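Local coordinates for cobalamin biosynthesis protein CobN (PDB 7C6O) that probably acts as the large catalytic subunit of cobaltochelatase, which inserts cobalt into hydrogenobyrinic acid a,c-diamide, driven by ATP hydrolysis, during cobalamin biosynthesis, at residues A627-L632 and Q652-L657; D664-L669 and A1161-E1166; K693-R698 and F1119-V1124; P1093-G1098 and R1109-E1114. All blocks are in the same frame, centred on the assembly; numbering follows the deposited sequence. Where two conformers were deposited one is given.

Contact 1 of 4, residues A627-L632 and Q652-L657; sequences ARLEQL and QQIWTL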
loop_
_atom_site.group_PDB
_atom_site.type_symbol
_atom_site.label_atom_id
_atom_site.label_comp_id
_atom_site.label_asym_id
_atom_site.label_seq_id
_atom_site.Cartn_x
_atom_site.Cartn_y
_atom_site.Cartn_z
ATOM N N ALA A 627 33.259 7.349 -19.950
ATOM C CA ALA A 627 34.455 6.553 -19.699
ATOM C C ALA A 627 35.714 7.299 -20.126
ATOM O O ALA A 627 36.752 7.208 -19.461
ATOM C CB ALA A 627 34.349 5.207 -20.417
ATOM N N ARG A 628 35.642 8.042 -21.235
ATOM C CA ARG A 628 36.789 8.838 -21.666
ATOM C C ARG A 628 37.125 9.913 -20.639
ATOM O O ARG A 628 38.302 10.186 -20.376
ATOM C CB ARG A 628 36.508 9.470 -23.031
ATOM C CG ARG A 628 37.760 9.986 -23.747
ATOM C CD ARG A 628 37.403 10.897 -24.917
ATOM N NE ARG A 628 36.286 10.382 -25.703
ATOM C CZ ARG A 628 36.405 9.474 -26.668
ATOM N NH1 ARG A 628 37.597 8.980 -26.974
ATOM N NH2 ARG A 628 35.331 9.064 -27.329
ATOM N N LEU A 629 36.101 10.535 -20.047
ATOM C CA LEU A 629 36.338 11.544 -19.017
ATOM C C LEU A 629 37.036 10.939 -17.808
ATOM O O LEU A 629 37.945 11.549 -17.234
ATOM C CB LEU A 629 35.017 12.193 -18.606
ATOM C CG LEU A 629 35.081 13.199 -17.455
ATOM C CD1 LEU A 629 35.986 14.367 -17.812
ATOM C CD2 LEU A 629 33.683 13.683 -17.108
ATOM N N GLU A 630 36.608 9.743 -17.402
ATOM C CA GLU A 630 37.286 9.011 -16.338
ATOM C C GLU A 630 38.779 8.891 -16.614
ATOM O O GLU A 630 39.608 9.106 -15.720
ATOM C CB GLU A 630 36.641 7.631 -16.201
ATOM C CG GLU A 630 37.024 6.829 -14.981
ATOM C CD GLU A 630 36.141 5.603 -14.825
ATOM O OE1 GLU A 630 35.675 5.072 -15.857
ATOM O OE2 GLU A 630 35.895 5.184 -13.678
ATOM N N GLN A 631 39.142 8.570 -17.858
ATOM C CA GLN A 631 40.550 8.426 -18.212
ATOM C C GLN A 631 41.286 9.757 -18.112
ATOM O O GLN A 631 42.427 9.810 -17.636
ATOM C CB GLN A 631 40.673 7.846 -19.620
ATOM C CG GLN A 631 39.908 6.545 -19.825
ATOM C CD GLN A 631 39.791 6.150 -21.288
ATOM O OE1 GLN A 631 40.361 6.798 -22.168
ATOM N NE2 GLN A 631 39.043 5.085 -21.553
ATOM N N LEU A 632 40.650 10.844 -18.558
ATOM C CA LEU A 632 41.303 12.150 -18.496
ATOM C C LEU A 632 41.452 12.629 -17.056
ATOM O O LEU A 632 42.450 13.277 -16.716
ATOM C CB LEU A 632 40.528 13.171 -19.328
ATOM C CG LEU A 632 40.540 12.971 -20.846
ATOM C CD1 LEU A 632 39.794 14.101 -21.545
ATOM C CD2 LEU A 632 41.965 12.867 -21.363
ATOM N N GLN A 652 42.454 21.752 -20.575
ATOM C CA GLN A 652 41.806 22.075 -21.841
ATOM C C GLN A 652 41.188 20.836 -22.476
ATOM O O GLN A 652 40.081 20.901 -23.025
ATOM C CB GLN A 652 42.804 22.723 -22.803
ATOM C CG GLN A 652 43.225 24.133 -22.422
ATOM C CD GLN A 652 44.179 24.752 -23.429
ATOM O OE1 GLN A 652 44.495 24.152 -24.456
ATOM N NE2 GLN A 652 44.646 25.961 -23.134
ATOM N N GLN A 653 41.895 19.703 -22.425
ATOM C CA GLN A 653 41.333 18.455 -22.939
ATOM C C GLN A 653 40.045 18.091 -22.215
ATOM O O GLN A 653 39.067 17.665 -22.844
ATOM C CB GLN A 653 42.340 17.315 -22.797
ATOM C CG GLN A 653 43.537 17.384 -23.721
ATOM C CD GLN A 653 44.417 16.155 -23.591
ATOM O OE1 GLN A 653 43.967 15.029 -23.809
ATOM N NE2 GLN A 653 45.673 16.363 -23.214
ATOM N N ILE A 654 40.033 18.240 -20.891
ATOM C CA ILE A 654 38.851 17.891 -20.108
ATOM C C ILE A 654 37.703 18.838 -20.423
ATOM O O ILE A 654 36.553 18.410 -20.585
ATOM C CB ILE A 654 39.194 17.882 -18.607
ATOM C CG1 ILE A 654 40.129 16.713 -18.284
ATOM C CG2 ILE A 654 37.928 17.821 -17.757
ATOM C CD1 ILE A 654 40.638 16.707 -16.851
ATOM N N TRP A 655 37.993 20.140 -20.529
ATOM C CA TRP A 655 36.935 21.100 -20.825
ATOM C C TRP A 655 36.378 20.891 -22.226
ATOM O O TRP A 655 35.165 20.995 -22.441
ATOM C CB TRP A 655 37.448 22.530 -20.661
ATOM C CG TRP A 655 36.349 23.534 -20.766
ATOM C CD1 TRP A 655 36.196 24.490 -21.727
ATOM C CD2 TRP A 655 35.222 23.657 -19.893
ATOM N NE1 TRP A 655 35.049 25.210 -21.498
ATOM C CE2 TRP A 655 34.432 24.717 -20.378
ATOM C CE3 TRP A 655 34.807 22.979 -18.744
ATOM C CZ2 TRP A 655 33.253 25.112 -19.756
ATOM C CZ3 TRP A 655 33.635 23.375 -18.126
ATOM C CH2 TRP A 655 32.874 24.433 -18.632
ATOM N N THR A 656 37.252 20.596 -23.191
ATOM C CA THR A 656 36.795 20.275 -24.538
ATOM C C THR A 656 35.847 19.080 -24.524
ATOM O O THR A 656 34.786 19.108 -25.155
ATOM C CB THR A 656 37.997 20.002 -25.444
ATOM O OG1 THR A 656 38.691 21.230 -25.698
ATOM C CG2 THR A 656 37.552 19.384 -26.762
ATOM N N LEU A 657 36.210 18.026 -23.790
ATOM C CA LEU A 657 35.349 16.849 -23.710
ATOM C C LEU A 657 34.023 17.180 -23.034
ATOM O O LEU A 657 32.954 16.798 -23.523
ATOM C CB LEU A 657 36.065 15.722 -22.967
ATOM C CG LEU A 657 35.230 14.465 -22.704
ATOM C CD1 LEU A 657 34.640 13.911 -23.999
ATOM C CD2 LEU A 657 36.071 13.412 -22.008
#

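Contact 2 of 4, residues D664-L669 and A1161-E1166; sequences DHDLGL and ADWMYE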
loop_
_atom_site.group_PDB
_atom_site.type_symbol
_atom_site.label_atom_id
_atom_site.label_comp_id
_atom_site.label_asym_id
_atom_site.label_seq_id
_atom_site.Cartn_x
_atom_site.Cartn_y
_atom_site.Cartn_z
ATOM N N ASP A 664 28.438 19.841 -19.461
ATOM C CA ASP A 664 28.221 21.086 -18.739
ATOM C C ASP A 664 26.761 21.254 -18.342
ATOM O O ASP A 664 26.468 21.984 -17.391
ATOM C CB ASP A 664 28.696 22.278 -19.575
ATOM C CG ASP A 664 28.112 22.286 -20.975
ATOM O OD1 ASP A 664 27.807 21.199 -21.511
ATOM O OD2 ASP A 664 27.966 23.387 -21.544
ATOM N N HIS A 665 25.844 20.585 -19.043
ATOM C CA HIS A 665 24.453 20.553 -18.607
ATOM C C HIS A 665 24.297 19.698 -17.354
ATOM O O HIS A 665 23.684 20.128 -16.369
ATOM C CB HIS A 665 23.563 20.035 -19.740
ATOM C CG HIS A 665 22.105 20.009 -19.399
ATOM N ND1 HIS A 665 21.344 18.863 -19.470
ATOM C CD2 HIS A 665 21.271 20.989 -18.979
ATOM C CE1 HIS A 665 20.102 19.138 -19.113
ATOM N NE2 HIS A 665 20.032 20.420 -18.807
ATOM N N ASP A 666 24.852 18.480 -17.374
ATOM C CA ASP A 666 24.828 17.622 -16.191
ATOM C C ASP A 666 25.437 18.323 -14.986
ATOM O O ASP A 666 24.934 18.201 -13.862
ATOM C CB ASP A 666 25.592 16.325 -16.460
ATOM C CG ASP A 666 25.114 15.607 -17.696
ATOM O OD1 ASP A 666 25.190 16.195 -18.794
ATOM O OD2 ASP A 666 24.684 14.443 -17.568
ATOM N N LEU A 667 26.526 19.056 -15.202
ATOM C CA LEU A 667 27.317 19.636 -14.128
ATOM C C LEU A 667 26.877 21.042 -13.746
ATOM O O LEU A 667 27.454 21.623 -12.819
ATOM C CB LEU A 667 28.795 19.643 -14.528
ATOM C CG LEU A 667 29.388 18.256 -14.783
ATOM C CD1 LEU A 667 30.719 18.358 -15.504
ATOM C CD2 LEU A 667 29.549 17.493 -13.474
ATOM N N GLY A 668 25.877 21.597 -14.422
ATOM C CA GLY A 668 25.404 22.934 -14.091
ATOM C C GLY A 668 26.441 24.016 -14.290
ATOM O O GLY A 668 26.526 24.950 -13.483
ATOM N N LEU A 669 27.237 23.913 -15.352
ATOM C CA LEU A 669 28.317 24.855 -15.622
ATOM C C LEU A 669 27.887 25.795 -16.742
ATOM O O LEU A 669 27.832 25.397 -17.909
ATOM C CB LEU A 669 29.597 24.112 -15.994
ATOM C CG LEU A 669 30.189 23.221 -14.902
ATOM C CD1 LEU A 669 31.379 22.442 -15.444
ATOM C CD2 LEU A 669 30.589 24.057 -13.693
ATOM N N ALA A 1161 16.601 18.750 -22.252
ATOM C CA ALA A 1161 17.295 19.639 -23.168
ATOM C C ALA A 1161 17.229 19.052 -24.571
ATOM O O ALA A 1161 16.985 17.856 -24.752
ATOM C CB ALA A 1161 18.755 19.850 -22.746
ATOM N N ASP A 1162 17.440 19.911 -25.571
ATOM C CA ASP A 1162 17.347 19.460 -26.957
ATOM C C ASP A 1162 18.337 18.338 -27.247
ATOM O O ASP A 1162 18.014 17.394 -27.977
ATOM C CB ASP A 1162 17.569 20.630 -27.916
ATOM C CG ASP A 1162 16.319 21.463 -28.121
ATOM O OD1 ASP A 1162 15.319 21.233 -27.406
ATOM O OD2 ASP A 1162 16.333 22.347 -29.005
ATOM N N TRP A 1163 19.544 18.411 -26.674
ATOM C CA TRP A 1163 20.532 17.366 -26.926
ATOM C C TRP A 1163 20.075 16.020 -26.376
ATOM O O TRP A 1163 20.474 14.969 -26.892
ATOM C CB TRP A 1163 21.897 17.760 -26.342
ATOM C CG TRP A 1163 22.018 17.668 -24.841
ATOM C CD1 TRP A 1163 21.850 18.679 -23.939
ATOM C CD2 TRP A 1163 22.366 16.503 -24.076
ATOM N NE1 TRP A 1163 22.058 18.214 -22.659
ATOM C CE2 TRP A 1163 22.377 16.883 -22.717
ATOM C CE3 TRP A 1163 22.659 15.176 -24.408
ATOM C CZ2 TRP A 1163 22.670 15.985 -21.695
ATOM C CZ3 TRP A 1163 22.949 14.287 -23.393
ATOM C CH2 TRP A 1163 22.947 14.694 -22.051
ATOM N N MET A 1164 19.226 16.026 -25.349
ATOM C CA MET A 1164 18.710 14.768 -24.820
ATOM C C MET A 1164 17.637 14.179 -25.729
ATOM O O MET A 1164 17.585 12.959 -25.915
ATOM C CB MET A 1164 18.181 14.983 -23.404
ATOM C CG MET A 1164 19.247 15.544 -22.479
ATOM S SD MET A 1164 18.625 16.236 -20.944
ATOM C CE MET A 1164 18.015 14.762 -20.130
ATOM N N TYR A 1165 16.781 15.026 -26.310
ATOM C CA TYR A 1165 15.829 14.543 -27.308
ATOM C C TYR A 1165 16.548 13.969 -28.522
ATOM O O TYR A 1165 16.115 12.959 -29.089
ATOM C CB TYR A 1165 14.891 15.670 -27.740
ATOM C CG TYR A 1165 13.699 15.893 -26.835
ATOM C CD1 TYR A 1165 12.680 14.954 -26.750
ATOM C CD2 TYR A 1165 13.579 17.060 -26.093
ATOM C CE1 TYR A 1165 11.583 15.162 -25.930
ATOM C CE2 TYR A 1165 12.484 17.280 -25.271
ATOM C CZ TYR A 1165 11.491 16.329 -25.195
ATOM O OH TYR A 1165 10.400 16.547 -24.379
ATOM N N GLU A 1166 17.639 14.611 -28.947
ATOM C CA GLU A 1166 18.414 14.092 -30.069
ATOM C C GLU A 1166 18.953 12.702 -29.763
ATOM O O GLU A 1166 18.836 11.784 -30.582
ATOM C CB GLU A 1166 19.561 15.046 -30.407
ATOM C CG GLU A 1166 19.115 16.391 -30.951
ATOM C CD GLU A 1166 20.284 17.325 -31.232
ATOM O OE1 GLU A 1166 21.418 17.026 -30.798
ATOM O OE2 GLU A 1166 20.065 18.365 -31.885
#

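Contact 3 of 4, residues K693-R698 and F1119-V1124; sequences KDVQIR and FRARVV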
loop_
_atom_site.group_PDB
_atom_site.type_symbol
_atom_site.label_atom_id
_atom_site.label_comp_id
_atom_site.label_asym_id
_atom_site.label_seq_id
_atom_site.Cartn_x
_atom_site.Cartn_y
_atom_site.Cartn_z
ATOM N N LYS A 693 28.400 6.223 -12.110
ATOM C CA LYS A 693 29.031 4.944 -12.415
ATOM C C LYS A 693 28.640 3.877 -11.400
ATOM O O LYS A 693 28.448 2.711 -11.763
ATOM C CB LYS A 693 30.552 5.116 -12.451
ATOM C CG LYS A 693 31.339 3.820 -12.504
ATOM C CD LYS A 693 32.838 4.090 -12.578
ATOM C CE LYS A 693 33.617 2.803 -12.771
ATOM N NZ LYS A 693 35.076 3.058 -12.910
ATOM N N ASP A 694 28.495 4.269 -10.135
ATOM C CA ASP A 694 28.329 3.335 -9.030
ATOM C C ASP A 694 26.877 2.965 -8.758
ATOM O O ASP A 694 26.626 1.951 -8.095
ATOM C CB ASP A 694 28.946 3.934 -7.760
ATOM C CG ASP A 694 29.148 2.911 -6.663
ATOM O OD1 ASP A 694 29.743 1.848 -6.942
ATOM O OD2 ASP A 694 28.727 3.179 -5.518
ATOM N N VAL A 695 25.920 3.749 -9.252
ATOM C CA VAL A 695 24.519 3.527 -8.909
ATOM C C VAL A 695 24.044 2.187 -9.461
ATOM O O VAL A 695 24.474 1.739 -10.534
ATOM C CB VAL A 695 23.656 4.691 -9.428
ATOM C CG1 VAL A 695 23.634 4.715 -10.953
ATOM C CG2 VAL A 695 22.242 4.608 -8.858
ATOM N N GLN A 696 23.166 1.524 -8.711
ATOM C CA GLN A 696 22.558 0.286 -9.176
ATOM C C GLN A 696 21.411 0.596 -10.129
ATOM O O GLN A 696 20.570 1.454 -9.842
ATOM C CB GLN A 696 22.049 -0.537 -7.992
ATOM C CG GLN A 696 23.144 -1.076 -7.086
ATOM C CD GLN A 696 23.920 -2.210 -7.727
ATOM O OE1 GLN A 696 25.105 -2.400 -7.453
ATOM N NE2 GLN A 696 23.250 -2.975 -8.577
ATOM N N ILE A 697 21.379 -0.100 -11.264
ATOM C CA ILE A 697 20.277 -0.006 -12.211
ATOM C C ILE A 697 19.829 -1.419 -12.549
ATOM O O ILE A 697 20.543 -2.396 -12.311
ATOM C CB ILE A 697 20.655 0.752 -13.503
ATOM C CG1 ILE A 697 21.759 0.001 -14.249
ATOM C CG2 ILE A 697 21.086 2.178 -13.188
ATOM C CD1 ILE A 697 22.088 0.588 -15.608
ATOM N N ARG A 698 18.627 -1.534 -13.101
ATOM C CA ARG A 698 18.151 -2.858 -13.467
ATOM C C ARG A 698 18.906 -3.372 -14.686
ATOM O O ARG A 698 19.249 -2.612 -15.596
ATOM C CB ARG A 698 16.644 -2.853 -13.716
ATOM C CG ARG A 698 16.159 -2.038 -14.893
ATOM C CD ARG A 698 14.641 -2.124 -14.939
ATOM N NE ARG A 698 14.026 -1.281 -15.960
ATOM C CZ ARG A 698 13.845 0.029 -15.832
ATOM N NH1 ARG A 698 14.261 0.650 -14.736
ATOM N NH2 ARG A 698 13.259 0.720 -16.802
ATOM N N PHE A 1119 19.198 9.900 -17.066
ATOM C CA PHE A 1119 19.361 9.812 -18.514
ATOM C C PHE A 1119 20.654 9.093 -18.879
ATOM O O PHE A 1119 20.655 8.170 -19.702
ATOM C CB PHE A 1119 19.330 11.215 -19.128
ATOM C CG PHE A 1119 19.213 11.224 -20.631
ATOM C CD1 PHE A 1119 17.978 11.088 -21.244
ATOM C CD2 PHE A 1119 20.336 11.375 -21.427
ATOM C CE1 PHE A 1119 17.866 11.100 -22.623
ATOM C CE2 PHE A 1119 20.231 11.392 -22.806
ATOM C CZ PHE A 1119 18.995 11.254 -23.405
ATOM N N ARG A 1120 21.767 9.487 -18.260
ATOM C CA ARG A 1120 23.048 8.889 -18.623
ATOM C C ARG A 1120 23.257 7.531 -17.962
ATOM O O ARG A 1120 23.782 6.612 -18.597
ATOM C CB ARG A 1120 24.191 9.834 -18.264
ATOM C CG ARG A 1120 24.212 11.119 -19.070
ATOM C CD ARG A 1120 25.596 11.719 -19.023
ATOM N NE ARG A 1120 25.656 13.084 -19.534
ATOM C CZ ARG A 1120 26.009 13.408 -20.772
ATOM N NH1 ARG A 1120 26.325 12.461 -21.647
ATOM N NH2 ARG A 1120 26.046 14.683 -21.134
ATOM N N ALA A 1121 22.864 7.379 -16.692
ATOM C CA ALA A 1121 23.120 6.123 -15.999
ATOM C C ALA A 1121 22.184 5.001 -16.431
ATOM O O ALA A 1121 22.528 3.826 -16.254
ATOM C CB ALA A 1121 23.021 6.315 -14.481
ATOM N N ARG A 1122 21.020 5.323 -16.997
ATOM C CA ARG A 1122 20.048 4.281 -17.301
ATOM C C ARG A 1122 19.446 4.436 -18.693
ATOM O O ARG A 1122 19.509 3.503 -19.499
ATOM C CB ARG A 1122 18.943 4.273 -16.238
ATOM C CG ARG A 1122 18.175 2.957 -16.130
ATOM C CD ARG A 1122 16.930 2.956 -16.999
ATOM N NE ARG A 1122 15.952 3.949 -16.557
ATOM C CZ ARG A 1122 14.881 4.304 -17.258
ATOM N NH1 ARG A 1122 14.650 3.751 -18.444
ATOM N NH2 ARG A 1122 14.044 5.218 -16.778
ATOM N N VAL A 1123 18.876 5.612 -18.984
ATOM C CA VAL A 1123 18.022 5.774 -20.162
ATOM C C VAL A 1123 18.774 5.414 -21.440
ATOM O O VAL A 1123 18.286 4.631 -22.264
ATOM C CB VAL A 1123 17.457 7.204 -20.225
ATOM C CG1 VAL A 1123 16.696 7.419 -21.523
ATOM C CG2 VAL A 1123 16.550 7.469 -19.028
ATOM N N VAL A 1124 19.963 5.978 -21.629
ATOM C CA VAL A 1124 20.767 5.695 -22.814
ATOM C C VAL A 1124 22.023 4.900 -22.461
ATOM O O VAL A 1124 22.983 4.875 -23.234
ATOM C CB VAL A 1124 21.116 6.981 -23.582
ATOM C CG1 VAL A 1124 19.854 7.625 -24.134
ATOM C CG2 VAL A 1124 21.872 7.951 -22.691
#

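Contact 4 of 4, residues P1093-G1098 and R1109-E1114; sequences PAAYIG and RTLSEE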
loop_
_atom_site.group_PDB
_atom_site.type_symbol
_atom_site.label_atom_id
_atom_site.label_comp_id
_atom_site.label_asym_id
_atom_site.label_seq_id
_atom_site.Cartn_x
_atom_site.Cartn_y
_atom_site.Cartn_z
ATOM N N PRO A 1093 8.787 27.115 -9.286
ATOM C CA PRO A 1093 9.582 27.017 -8.060
ATOM C C PRO A 1093 10.832 26.198 -8.324
ATOM O O PRO A 1093 10.987 25.565 -9.370
ATOM C CB PRO A 1093 8.641 26.308 -7.088
ATOM C CG PRO A 1093 7.822 25.419 -7.981
ATOM C CD PRO A 1093 7.650 26.177 -9.282
ATOM N N ALA A 1094 11.744 26.220 -7.358
ATOM C CA ALA A 1094 12.818 25.241 -7.373
ATOM C C ALA A 1094 12.217 23.843 -7.268
ATOM O O ALA A 1094 11.184 23.634 -6.627
ATOM C CB ALA A 1094 13.797 25.496 -6.226
ATOM N N ALA A 1095 12.851 22.883 -7.935
ATOM C CA ALA A 1095 12.377 21.502 -7.941
ATOM C C ALA A 1095 13.529 20.611 -7.501
ATOM O O ALA A 1095 14.524 20.479 -8.221
ATOM C CB ALA A 1095 11.860 21.098 -9.322
ATOM N N TYR A 1096 13.405 20.019 -6.317
ATOM C CA TYR A 1096 14.456 19.197 -5.737
ATOM C C TYR A 1096 14.011 17.745 -5.640
ATOM O O TYR A 1096 12.825 17.449 -5.469
ATOM C CB TYR A 1096 14.842 19.675 -4.332
ATOM C CG TYR A 1096 15.582 20.991 -4.264
ATOM C CD1 TYR A 1096 15.930 21.689 -5.413
ATOM C CD2 TYR A 1096 15.945 21.531 -3.034
ATOM C CE1 TYR A 1096 16.611 22.893 -5.340
ATOM C CE2 TYR A 1096 16.621 22.734 -2.951
ATOM C CZ TYR A 1096 16.952 23.409 -4.104
ATOM O OH TYR A 1096 17.627 24.606 -4.015
ATOM N N ILE A 1097 14.989 16.847 -5.727
ATOM C CA ILE A 1097 14.808 15.425 -5.459
ATOM C C ILE A 1097 15.578 15.098 -4.188
ATOM O O ILE A 1097 16.793 15.322 -4.117
ATOM C CB ILE A 1097 15.295 14.557 -6.629
ATOM C CG1 ILE A 1097 14.369 14.701 -7.840
ATOM C CG2 ILE A 1097 15.416 13.098 -6.203
ATOM C CD1 ILE A 1097 12.988 14.131 -7.623
ATOM N N GLY A 1098 14.880 14.580 -3.183
ATOM C CA GLY A 1098 15.556 14.076 -2.004
ATOM C C GLY A 1098 15.886 12.607 -2.167
ATOM O O GLY A 1098 14.986 11.785 -2.354
ATOM N N ARG A 1109 19.407 16.847 -4.621
ATOM C CA ARG A 1109 19.833 17.391 -5.899
ATOM C C ARG A 1109 18.628 18.008 -6.591
ATOM O O ARG A 1109 17.480 17.771 -6.207
ATOM C CB ARG A 1109 20.494 16.317 -6.778
ATOM C CG ARG A 1109 19.607 15.142 -7.131
ATOM C CD ARG A 1109 20.418 14.055 -7.836
ATOM N NE ARG A 1109 21.359 13.403 -6.929
ATOM C CZ ARG A 1109 21.132 12.242 -6.319
ATOM N NH1 ARG A 1109 19.997 11.588 -6.523
ATOM N NH2 ARG A 1109 22.047 11.732 -5.506
ATOM N N THR A 1110 18.900 18.828 -7.602
ATOM C CA THR A 1110 17.809 19.427 -8.351
ATOM C C THR A 1110 17.170 18.388 -9.267
ATOM O O THR A 1110 17.749 17.337 -9.561
ATOM C CB THR A 1110 18.295 20.623 -9.174
ATOM O OG1 THR A 1110 19.150 20.170 -10.231
ATOM C CG2 THR A 1110 19.059 21.608 -8.293
ATOM N N LEU A 1111 15.946 18.689 -9.707
ATOM C CA LEU A 1111 15.266 17.811 -10.654
ATOM C C LEU A 1111 16.038 17.712 -11.965
ATOM O O LEU A 1111 16.107 16.639 -12.573
ATOM C CB LEU A 1111 13.842 18.311 -10.897
ATOM C CG LEU A 1111 12.978 17.543 -11.901
ATOM C CD1 LEU A 1111 12.885 16.072 -11.519
ATOM C CD2 LEU A 1111 11.593 18.169 -11.983
ATOM N N SER A 1112 16.628 18.821 -12.417
ATOM C CA SER A 1112 17.439 18.772 -13.630
ATOM C C SER A 1112 18.639 17.848 -13.454
ATOM O O SER A 1112 18.973 17.073 -14.359
ATOM C CB SER A 1112 17.901 20.174 -14.019
ATOM O OG SER A 1112 18.801 20.111 -15.114
ATOM N N GLU A 1113 19.295 17.917 -12.291
ATOM C CA GLU A 1113 20.429 17.038 -12.016
ATOM C C GLU A 1113 20.003 15.576 -11.985
ATOM O O GLU A 1113 20.687 14.711 -12.543
ATOM C CB GLU A 1113 21.089 17.429 -10.689
ATOM C CG GLU A 1113 21.908 18.713 -10.754
ATOM C CD GLU A 1113 22.358 19.200 -9.385
ATOM O OE1 GLU A 1113 21.808 18.736 -8.363
ATOM O OE2 GLU A 1113 23.266 20.055 -9.331
ATOM N N GLU A 1114 18.880 15.278 -11.330
ATOM C CA GLU A 1114 18.425 13.894 -11.254
ATOM C C GLU A 1114 18.007 13.374 -12.624
ATOM O O GLU A 1114 18.230 12.199 -12.942
ATOM C CB GLU A 1114 17.277 13.773 -10.249
ATOM C CG GLU A 1114 16.668 12.373 -10.142
ATOM C CD GLU A 1114 17.567 11.365 -9.447
ATOM O OE1 GLU A 1114 18.677 11.735 -9.012
ATOM O OE2 GLU A 1114 17.158 10.191 -9.328
#

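Contact 1 of 4, residues A627-L632 and Q652-L657
The backbone O of Q653 accepts the helical bond from L657 N at 3.0 Å, and against the same carbonyl oxygen rests CD1 of L632, 3.9 Å away on the partner helix. This is apolar packing between helices 624-642 and 647-660, an antiparallel helical hairpin whose segment axes run 10.2 Å apart at 165°. L657 reaches across to the facing backbone. With CG anti to the backbone N (chi1 175°) its CD2 lands 3.5 Å from L629 N and equally close to L629 CA, while CD1 of L632 touches that methyl at 3.8 Å. A branched leucine suits the place because its two methyls can serve two neighbours: CD1 lies at the edge of the R628 guanidinium, near its plane. The aliphatic part of R628 borders L657, and its charged end turns to a salt bridge with D625. Alongside, CB of L632 meets CG1 of I654 at 3.7 Å. On the inner side the side chains of L629 and I654 cross at about a right angle, CD1 of L629 lying 4.0 Å from CG2 of I654. Helix 675-694 closes this inner side, with V685 and W688 on L629 and L682 on I654. The hairpin is thus joined by shape and hydrophobic burial at its inner side, with R628 and Q653 providing a polar, exposed margin.

Contact 2 of 4, residues D664-L669 and A1161-E1166
A1161 is the N-cap residue of helix 1162-1174, and its methyl meets the imidazole of H665, three residues ahead of G668, whose positive phi completes the Schellman motif ending the short helix 663-666. The contact therefore packs the end of one helix against the start of another. CB of A1161 makes a CH-pi contact over one face of the H665 ring, 4.2 Å from its centroid; the single methyl of alanine can lie flat over the ring, 3.9 Å above its plane and offset toward the rim. Next along, W1163 presents the nitrogen side of its indole, with H665 ND1 at the ring edge and 3.3 Å from W1163 NE1. The two ring planes stand at 84°. Further round the indole, CZ2 lies 3.8 Å from OD1 of D666, a carboxylate whose salt bridge goes to R1120 of helix 1111-1123. M1164 follows and packs on both aromatic groups. Its CG, anti to the carbonyl carbon (chi1 -57°), lies over the centre of the W1163 ring, 3.4 Å above the plane, and the extended chi2 (164°) carries the sulfur on to the imidazole. SD of M1164 is 3.7 Å from CE1 of H665, and also accepts a weak bond from the backbone N of A1161.

Contact 3 of 4, residues K693-R698 and F1119-V1124
Buried packing of a short strand, and of the residue leading into it, on the last turn of a helix brings I697 and V695 against A1121, and R698 against R1122, where strand 696-698 passes the end of helix 1111-1123. The small methyl of A1121 faces CG1 of V695, CB to CG1 being 3.9 Å, and CD1 of I697 lies on the backbone, 3.3 Å from A1121 O. That helix ends in a wider pi-type turn, with V1124 N bonded to F1119 O at 3.0 Å. Beyond it the R698 chain, extended from CG to NE, carries NH2 over one face of the R1122 guanidinium, 3.7 Å from R1122 NH1, the planes 39° apart. CG2 of V1123 covers the opposite face. The two arginines gather round acid: both form salt bridges with D1070, and R1122 with D1067 as well, which probably offsets their charge. Strand 617-619 pairs with 696-698 in a two-stranded antiparallel sheet, while helices 1136-1157 and 1162-1174 pack on V1123.

Contact 4 of 4, residues P1093-G1098 and R1109-E1114
I1097 and R1109 form a hydrogen-bonded antiparallel pair: I1097 N gives a short, nearly straight bond to R1109 O (2.7 Å, 172°), and R1109 N returns one to I1097 O at 3.1 Å. Y1096 and T1110 form the adjoining non-hydrogen-bonded pair, and beyond it L1111 N, in the first turn of helix 1111-1123, still donates to A1095 O at 2.7 Å, tilted 32° from the carbonyl plane. The side chains fill in around these bonds. CB of A1095 sits 3.8 Å from CB of L1111, where a small residue allows close approach, and CG1 of I1097 presses on CB of E1114 at 3.9 Å. On the other side CE1 of Y1096 meets CG2 of T1110. A second layer sets the helix start. T1110 and E1113 form a capping box: chi1 of 69° turns OG1 of T1110 to receive E1113 N, and T1110 N bonds to OE1 of E1113 from above the carboxylate plane, while the other oxygen of E1113 pairs with R869. R1109 NH1 bridges E1114 OE1 at 2.8 Å and has a second acid in D1099. Helix 1072-1089 covers A1095, I1097 and L1111, and helix 853-874 covers Y1096. T1110 N and E1113 N are satisfied by the capping box and L1111 N by A1095 O, which probably makes the turn from edge strand to helix well defined.

The four contacts lie on one side of the chain's centre, all within the region that CobN shares with magnesium chelatase. Contact 1 closes first along the chain; contact 4 is nested in the loop closed by contact 3, itself nested in that of contact 2. Contact 2 is central, its centre about 17, 16 and 15 Å from those of contacts 1, 3 and 4. It meets contact 1 through W655 on L669 and contact 3 through the D666-R1120 salt bridge. Helix 1111-1123 runs from contact 4 to contact 3, tying the edge of the eight-stranded sheet to the outlying helices.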